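Ribosomal-protein-serine acetyltransferase, putative (Vibrio cholerae O1 biovar eltor, PDB 2FCK) is probably a GNAT-family acetyltransferase that modifies protein N termini such as those of ribosomal proteins, but its activity remains putative. Local coordinates at residues Y71-F76 with G85-N90; T95-S100 with L130-L135. All coordinates share one frame; numbering follows the deposited sequence.

Contact 1 (Y71-F76 with G85-N90); sequences YGFGVF and GMVAIN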
ATOM      1  N   TYR A  71      -4.314 -12.992   1.261  1.00 39.93           N
ATOM      2  CA  TYR A  71      -5.253 -14.057   1.161  1.00 42.35           C
ATOM      3  C   TYR A  71      -5.207 -14.459  -0.305  1.00 41.83           C
ATOM      4  O   TYR A  71      -5.748 -13.760  -1.150  1.00 43.02           O
ATOM      5  CB  TYR A  71      -6.652 -13.601   1.594  1.00 43.09           C
ATOM      6  CG  TYR A  71      -6.732 -13.360   3.086  1.00 43.93           C
ATOM      7  CD1 TYR A  71      -6.723 -14.442   3.991  1.00 43.34           C
ATOM      8  CD2 TYR A  71      -6.802 -12.074   3.600  1.00 45.01           C
ATOM      9  CE1 TYR A  71      -6.774 -14.235   5.366  1.00 44.04           C
ATOM     10  CE2 TYR A  71      -6.839 -11.851   5.001  1.00 46.55           C
ATOM     11  CZ  TYR A  71      -6.858 -12.953   5.866  1.00 44.78           C
ATOM     12  OH  TYR A  71      -6.905 -12.786   7.235  1.00 44.21           O
ATOM     13  N   GLY A  72      -4.461 -15.526  -0.600  1.00 41.69           N
ATOM     14  CA  GLY A  72      -4.396 -16.000  -2.012  1.00 39.66           C
ATOM     15  C   GLY A  72      -5.333 -17.170  -2.125  1.00 40.84           C
ATOM     16  O   GLY A  72      -5.040 -18.224  -1.563  1.00 40.25           O
ATOM     17  N   PHE A  73      -6.474 -16.950  -2.794  1.00 39.57           N
ATOM     18  CA  PHE A  73      -7.506 -17.947  -2.977  1.00 40.30           C
ATOM     19  C   PHE A  73      -7.306 -18.704  -4.278  1.00 40.60           C
ATOM     20  O   PHE A  73      -7.267 -18.098  -5.381  1.00 40.04           O
ATOM     21  CB  PHE A  73      -8.887 -17.299  -3.088  1.00 41.12           C
ATOM     22  CG  PHE A  73      -9.327 -16.552  -1.854  1.00 41.12           C
ATOM     23  CD1 PHE A  73      -8.953 -15.219  -1.662  1.00 44.03           C
ATOM     24  CD2 PHE A  73     -10.211 -17.162  -0.941  1.00 41.03           C
ATOM     25  CE1 PHE A  73      -9.396 -14.503  -0.542  1.00 43.73           C
ATOM     26  CE2 PHE A  73     -10.648 -16.441   0.181  1.00 43.31           C
ATOM     27  CZ  PHE A  73     -10.252 -15.127   0.376  1.00 42.55           C
ATOM     28  N   GLY A  74      -7.218 -20.026  -4.183  1.00 40.44           N
ATOM     29  CA  GLY A  74      -7.423 -20.825  -5.386  1.00 39.36           C
ATOM     30  C   GLY A  74      -8.891 -20.707  -5.806  1.00 40.58           C
ATOM     31  O   GLY A  74      -9.817 -20.672  -4.964  1.00 40.98           O
ATOM     32  N   VAL A  75      -9.118 -20.677  -7.100  1.00 39.62           N
ATOM     33  CA  VAL A  75     -10.496 -20.645  -7.606  1.00 41.27           C
ATOM     34  C   VAL A  75     -10.807 -22.013  -8.195  1.00 41.90           C
ATOM     35  O   VAL A  75     -10.185 -22.406  -9.189  1.00 40.89           O
ATOM     36  CB  VAL A  75     -10.672 -19.523  -8.680  1.00 41.16           C
ATOM     37  CG1 VAL A  75     -12.143 -19.505  -9.261  1.00 41.27           C
ATOM     38  CG2 VAL A  75     -10.311 -18.131  -8.086  1.00 44.19           C
ATOM     39  N   PHE A  76     -11.744 -22.728  -7.553  1.00 41.05           N
ATOM     40  CA  PHE A  76     -12.119 -24.068  -7.977  1.00 42.25           C
ATOM     41  C   PHE A  76     -13.543 -24.114  -8.526  1.00 43.90           C
ATOM     42  O   PHE A  76     -14.464 -23.573  -7.931  1.00 43.20           O
ATOM     43  CB  PHE A  76     -12.020 -25.033  -6.814  1.00 41.66           C
ATOM     44  CG  PHE A  76     -10.641 -25.202  -6.268  1.00 42.20           C
ATOM     45  CD1 PHE A  76     -10.155 -24.332  -5.292  1.00 40.72           C
ATOM     46  CD2 PHE A  76      -9.826 -26.254  -6.710  1.00 42.95           C
ATOM     47  CE1 PHE A  76      -8.867 -24.504  -4.764  1.00 39.62           C
ATOM     48  CE2 PHE A  76      -8.523 -26.425  -6.184  1.00 42.21           C
ATOM     49  CZ  PHE A  76      -8.045 -25.554  -5.214  1.00 38.18           C
ATOM     50  N   GLY A  85      -7.719 -20.981 -11.557  1.00 42.61           N
ATOM     51  CA  GLY A  85      -6.949 -19.751 -11.385  1.00 41.36           C
ATOM     52  C   GLY A  85      -6.874 -19.336  -9.930  1.00 40.98           C
ATOM     53  O   GLY A  85      -7.127 -20.162  -9.019  1.00 40.18           O
HETATM   54  N   MSE A  86      -6.503 -18.074  -9.708  0.70 40.71           N
HETATM   55  CA  MSE A  86      -6.392 -17.551  -8.333  0.70 40.68           C
HETATM   56  C   MSE A  86      -6.831 -16.094  -8.337  0.70 41.47           C
HETATM   57  O   MSE A  86      -6.665 -15.373  -9.342  0.70 41.29           O
HETATM   58  CB  MSE A  86      -4.964 -17.677  -7.829  0.70 40.61           C
HETATM   59  CG  MSE A  86      -4.534 -19.123  -7.589  0.70 38.11           C
HETATM   60 SE   MSE A  86      -2.771 -19.129  -6.701  0.70 47.29          SE
HETATM   61  CE  MSE A  86      -3.456 -18.905  -4.882  0.70 43.90           C
ATOM     62  N   VAL A  87      -7.408 -15.673  -7.222  1.00 40.36           N
ATOM     63  CA  VAL A  87      -7.639 -14.258  -6.951  1.00 39.64           C
ATOM     64  C   VAL A  87      -7.060 -14.007  -5.569  1.00 40.42           C
ATOM     65  O   VAL A  87      -7.144 -14.882  -4.687  1.00 39.41           O
ATOM     66  CB  VAL A  87      -9.155 -13.866  -7.027  1.00 39.20           C
ATOM     67  CG1 VAL A  87      -9.695 -13.998  -8.499  1.00 39.28           C
ATOM     68  CG2 VAL A  87     -10.015 -14.662  -5.981  1.00 39.97           C
ATOM     69  N   ALA A  88      -6.440 -12.849  -5.397  1.00 38.65           N
ATOM     70  CA  ALA A  88      -5.770 -12.603  -4.117  1.00 39.18           C
ATOM     71  C   ALA A  88      -5.927 -11.208  -3.611  1.00 39.74           C
ATOM     72  O   ALA A  88      -5.893 -10.260  -4.409  1.00 39.87           O
ATOM     73  CB  ALA A  88      -4.289 -12.926  -4.245  1.00 39.79           C
ATOM     74  N   ILE A  89      -5.975 -11.077  -2.281  1.00 40.24           N
ATOM     75  CA  ILE A  89      -5.629  -9.787  -1.660  1.00 40.32           C
ATOM     76  C   ILE A  89      -4.125  -9.876  -1.395  1.00 41.27           C
ATOM     77  O   ILE A  89      -3.665 -10.696  -0.571  1.00 41.76           O
ATOM     78  CB  ILE A  89      -6.362  -9.536  -0.319  1.00 40.08           C
ATOM     79  CG1 ILE A  89      -7.884  -9.581  -0.500  1.00 39.96           C
ATOM     80  CG2 ILE A  89      -5.982  -8.140   0.238  1.00 41.82           C
ATOM     81  CD1 ILE A  89      -8.676  -9.770   0.783  1.00 41.33           C
ATOM     82  N   ASN A  90      -3.365  -9.072  -2.129  1.00 40.87           N
ATOM     83  CA  ASN A  90      -1.930  -9.150  -2.017  1.00 44.62           C
ATOM     84  C   ASN A  90      -1.402  -8.416  -0.814  1.00 44.94           C
ATOM     85  O   ASN A  90      -0.441  -8.886  -0.215  1.00 47.17           O
ATOM     86  CB  ASN A  90      -1.258  -8.548  -3.249  1.00 43.89           C
ATOM     87  CG  ASN A  90      -1.423  -9.360  -4.461  1.00 50.12           C
ATOM     88  OD1 ASN A  90      -1.416 -10.588  -4.408  1.00 57.46           O
ATOM     89  ND2 ASN A  90      -1.538  -8.678  -5.610  1.00 51.33           N
TER
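Tyr71, Phe73 and Val75 send their side chains to one face of an antiparallel strand pair, and Val87 and Ile89 rise to the same face. Both ring-bearing chains have CG anti to the carbonyl carbon, with chi1 -71° at Tyr71 and -63° at Phe73. Tyr71 and Ile89 lie side by side and point the same way. Ile89 CD1 meets Tyr71 CD2 at 4.1 Å, approaching the ring obliquely. Phe73 turns a ring edge to the backbone: Val87 O lies in the ring plane, 3.5 Å from Phe73 CD1. The same oxygen accepts the Phe73 N-H at 2.9 Å, nearly along its C=O axis. Val87 CG2 sits in the crowded position between its own N and carbonyl carbon. From there it touches both Phe73 CB and Val75 CG2, each at 4.1 Å.

The other face is built differently. Gly72 and Gly74 present only backbone there. Ala88 CB rests 3.8 Å from Gly72 CA. Met86, a selenomethionine, bends at chi3 (84°), which brings CE back over Gly72, 3.7 Å from Gly72 O. Its CG passes beside Gly74 CA.

Paired backbone bonds join Tyr71 with Ile89 and Phe73 with Val87. The Val75 N-H adds a bond to Gly85 O at 2.8 Å, reaching it from above the carbonyl plane. Gly85 has a positive phi, and with its psi a side chain would press on the preceding carbonyl.

Trp65 meets the rings of Tyr71 and Phe73 edge to face. Helix 114-129 packs on the face of Phe73, Val75, Val87 and Ile89 through Ala118, Leu122 and Cys126. The pair is a beta hairpin, 71-77 with 83-93, in the central sheet of the GNAT fold.

Contact 2 (T95-S100 with L130-L135); sequences TFNMAS and LELTRL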
ATOM      1  N   THR A  95      -3.623   2.090   6.736  1.00 42.99           N
ATOM      2  CA  THR A  95      -3.635   3.523   6.900  1.00 44.13           C
ATOM      3  C   THR A  95      -4.632   4.223   5.988  1.00 42.91           C
ATOM      4  O   THR A  95      -5.174   5.272   6.365  1.00 43.04           O
ATOM      5  CB  THR A  95      -2.198   4.075   6.737  1.00 44.87           C
ATOM      6  OG1 THR A  95      -1.370   3.415   7.720  1.00 49.54           O
ATOM      7  CG2 THR A  95      -2.148   5.546   7.043  1.00 45.84           C
ATOM      8  N   PHE A  96      -4.880   3.645   4.811  1.00 40.87           N
ATOM      9  CA  PHE A  96      -5.767   4.243   3.836  1.00 40.72           C
ATOM     10  C   PHE A  96      -7.072   3.467   3.598  1.00 41.03           C
ATOM     11  O   PHE A  96      -7.753   3.782   2.664  1.00 41.00           O
ATOM     12  CB  PHE A  96      -5.067   4.389   2.509  1.00 40.79           C
ATOM     13  CG  PHE A  96      -3.705   4.981   2.639  1.00 45.56           C
ATOM     14  CD1 PHE A  96      -2.590   4.212   2.426  1.00 47.77           C
ATOM     15  CD2 PHE A  96      -3.566   6.272   3.050  1.00 47.81           C
ATOM     16  CE1 PHE A  96      -1.321   4.773   2.585  1.00 50.20           C
ATOM     17  CE2 PHE A  96      -2.306   6.847   3.196  1.00 52.22           C
ATOM     18  CZ  PHE A  96      -1.198   6.077   2.971  1.00 49.63           C
ATOM     19  N   ASN A  97      -7.352   2.474   4.439  1.00 41.00           N
ATOM     20  CA  ASN A  97      -8.526   1.616   4.344  1.00 41.51           C
ATOM     21  C   ASN A  97      -8.659   1.004   2.959  1.00 42.55           C
ATOM     22  O   ASN A  97      -9.738   1.014   2.372  1.00 41.76           O
ATOM     23  CB  ASN A  97      -9.790   2.387   4.703  1.00 41.18           C
ATOM     24  CG  ASN A  97     -10.957   1.452   5.006  1.00 41.56           C
ATOM     25  OD1 ASN A  97     -10.761   0.362   5.554  1.00 41.20           O
ATOM     26  ND2 ASN A  97     -12.161   1.844   4.596  1.00 44.41           N
HETATM   27  N   MSE A  98      -7.529   0.529   2.430  1.00 42.96           N
HETATM   28  CA  MSE A  98      -7.419   0.168   1.018  1.00 42.73           C
HETATM   29  C   MSE A  98      -6.745  -1.193   0.940  1.00 41.89           C
HETATM   30  O   MSE A  98      -6.104  -1.601   1.904  1.00 43.03           O
HETATM   31  CB  MSE A  98      -6.483   1.259   0.377  1.00 44.20           C
HETATM   32  CG  MSE A  98      -6.274   1.019  -1.000  1.00 43.95           C
HETATM   33 SE   MSE A  98      -5.288   2.535  -1.748  0.80 46.59          SE
HETATM   34  CE  MSE A  98      -4.501   1.410  -2.861  1.00 51.63           C
ATOM     35  N   ALA A  99      -6.825  -1.890  -0.194  1.00 41.50           N
ATOM     36  CA  ALA A  99      -5.989  -3.074  -0.371  1.00 40.71           C
ATOM     37  C   ALA A  99      -5.597  -3.239  -1.843  1.00 41.03           C
ATOM     38  O   ALA A  99      -6.191  -2.620  -2.708  1.00 42.47           O
ATOM     39  CB  ALA A  99      -6.761  -4.384   0.112  1.00 41.02           C
ATOM     40  N   SER A 100      -4.625  -4.109  -2.065  1.00 43.38           N
ATOM     41  CA  SER A 100      -4.063  -4.469  -3.387  1.00 45.41           C
ATOM     42  C   SER A 100      -4.550  -5.832  -3.807  1.00 44.30           C
ATOM     43  O   SER A 100      -4.407  -6.796  -3.055  1.00 44.14           O
ATOM     44  CB  SER A 100      -2.510  -4.584  -3.200  1.00 49.66           C
ATOM     45  OG  SER A 100      -1.949  -5.559  -4.098  1.00 53.02           O
ATOM     46  N   LEU A 130     -15.135  -6.569   4.647  1.00 44.92           N
ATOM     47  CA  LEU A 130     -13.937  -5.896   5.247  1.00 45.08           C
ATOM     48  C   LEU A 130     -14.117  -4.390   5.374  1.00 43.91           C
ATOM     49  O   LEU A 130     -13.319  -3.719   6.051  1.00 45.90           O
ATOM     50  CB  LEU A 130     -12.622  -6.249   4.496  1.00 44.17           C
ATOM     51  CG  LEU A 130     -12.269  -7.752   4.388  1.00 43.84           C
ATOM     52  CD1 LEU A 130     -10.923  -8.034   3.674  1.00 44.92           C
ATOM     53  CD2 LEU A 130     -12.326  -8.463   5.739  1.00 45.37           C
ATOM     54  N   GLU A 131     -15.137  -3.851   4.700  1.00 43.61           N
ATOM     55  CA  GLU A 131     -15.490  -2.421   4.721  1.00 44.53           C
ATOM     56  C   GLU A 131     -14.356  -1.497   4.215  1.00 43.93           C
ATOM     57  O   GLU A 131     -14.221  -0.356   4.673  1.00 43.29           O
ATOM     58  CB  GLU A 131     -15.965  -1.974   6.119  1.00 44.88           C
ATOM     59  CG  GLU A 131     -17.323  -2.587   6.533  1.00 46.70           C
ATOM     60  CD  GLU A 131     -17.700  -2.248   7.988  1.00 48.33           C
ATOM     61  OE1 GLU A 131     -17.498  -1.086   8.401  1.00 56.27           O
ATOM     62  OE2 GLU A 131     -18.162  -3.142   8.715  1.00 56.27           O
ATOM     63  N   LEU A 132     -13.573  -2.003   3.253  1.00 43.51           N
ATOM     64  CA  LEU A 132     -12.515  -1.242   2.615  1.00 43.39           C
ATOM     65  C   LEU A 132     -13.209  -0.224   1.710  1.00 43.68           C
ATOM     66  O   LEU A 132     -14.346  -0.455   1.260  1.00 42.89           O
ATOM     67  CB  LEU A 132     -11.558  -2.166   1.846  1.00 41.67           C
ATOM     68  CG  LEU A 132     -10.772  -3.143   2.710  1.00 43.87           C
ATOM     69  CD1 LEU A 132     -10.040  -4.167   1.825  1.00 45.68           C
ATOM     70  CD2 LEU A 132      -9.814  -2.458   3.689  1.00 45.73           C
ATOM     71  N   THR A 133     -12.574   0.915   1.476  1.00 42.79           N
ATOM     72  CA  THR A 133     -13.191   1.960   0.666  1.00 44.16           C
ATOM     73  C   THR A 133     -12.460   2.226  -0.659  1.00 43.67           C
ATOM     74  O   THR A 133     -12.852   3.090  -1.405  1.00 44.66           O
ATOM     75  CB  THR A 133     -13.429   3.300   1.474  1.00 44.12           C
ATOM     76  OG1 THR A 133     -12.275   3.608   2.273  1.00 44.17           O
ATOM     77  CG2 THR A 133     -14.660   3.151   2.389  1.00 45.66           C
ATOM     78  N   ARG A 134     -11.416   1.451  -0.936  1.00 43.66           N
ATOM     79  CA  ARG A 134     -10.717   1.503  -2.209  1.00 42.57           C
ATOM     80  C   ARG A 134      -9.905   0.230  -2.411  1.00 42.67           C
ATOM     81  O   ARG A 134      -9.254  -0.258  -1.476  1.00 42.05           O
ATOM     82  CB  ARG A 134      -9.732   2.696  -2.214  1.00 41.45           C
ATOM     83  CG  ARG A 134      -8.926   2.843  -3.515  1.00 42.76           C
ATOM     84  CD  ARG A 134      -8.098   4.192  -3.543  1.00 40.31           C
ATOM     85  NE  ARG A 134      -7.069   4.141  -4.610  1.00 40.96           N
ATOM     86  CZ  ARG A 134      -7.216   4.609  -5.852  1.00 41.81           C
ATOM     87  NH1 ARG A 134      -8.324   5.239  -6.219  1.00 41.47           N
ATOM     88  NH2 ARG A 134      -6.259   4.428  -6.747  1.00 41.19           N
ATOM     89  N   LEU A 135      -9.893  -0.277  -3.648  1.00 42.48           N
ATOM     90  CA  LEU A 135      -8.996  -1.391  -3.995  1.00 42.87           C
ATOM     91  C   LEU A 135      -8.176  -0.968  -5.220  1.00 42.18           C
ATOM     92  O   LEU A 135      -8.713  -0.312  -6.084  1.00 42.35           O
ATOM     93  CB  LEU A 135      -9.812  -2.633  -4.368  1.00 41.47           C
ATOM     94  CG  LEU A 135     -10.776  -3.146  -3.264  1.00 42.44           C
ATOM     95  CD1 LEU A 135     -11.711  -4.258  -3.813  1.00 41.82           C
ATOM     96  CD2 LEU A 135     -10.029  -3.664  -2.071  1.00 46.18           C
TER
HETATM   97  O   HOH W   1      -9.969   4.211   0.960  1.00 23.99           O
HETATM   98  O   HOH W   2     -12.048  -1.459   7.163  1.00 32.63           O
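Asn97 reaches across to the chain that leaves helix 114-129. Its CG is anti to the backbone N (chi1 -164°). CB lies 3.7 Å from Thr133 OG1, and CG lies 3.7 Å from both that hydroxyl oxygen and Glu131 O. At the tip the amide splits its work. ND2 donates to Glu131 O at 3.0 Å, in the amide plane and on a carbonyl lone pair. It also donates to Thr133 OG1 at 2.9 Å, with that oxygen tilted out of the amide plane. OD1 lies against Leu132 CD2 and within hydrogen-bonding distance of a water that also lies near Leu130 O. The Asn97 carbonyl takes the Thr133 N-H at 3.0 Å, nearly along the C=O axis.

Beyond Asn97 the strands run parallel. Ala99 N donates to Arg134 O at 3.2 Å, and Ala99 CB meets Leu132 CD1 at 3.7 Å. Met98, a selenomethionine, lies alongside the extended Arg134, with SE at the guanidinium edge. Arg134 NH2 forms salt bridges with Glu136 and Glu158.

Asn97 thus uses both amide ends and its carbonyl. Two bonds on ND2 fix the amide rotation, while the arginine probably keeps the two carboxylates ionised.

Overall arrangement
From the N terminus, contact 1 comes first. It closes a short hairpin loop between 71-76 and 85-90. Strand 83-93 then turns into strand 98-105, where contact 2 opens. Contact 2 closes a longer loop of 29 residues, mostly helical, ending at 130-135. The two are therefore in series, and neither encloses the other. Their centres lie about 17 Å apart in one sheet. Neighbouring strands 83-93 and 98-105 join them: Ile89 CG2 packs on Ala99 CB at 3.8 Å. Contact 1 joins strands 71-77 and 83-93, an antiparallel pair. Contact 2 adds the parallel strand 134-139 after the crossover through helix 114-129.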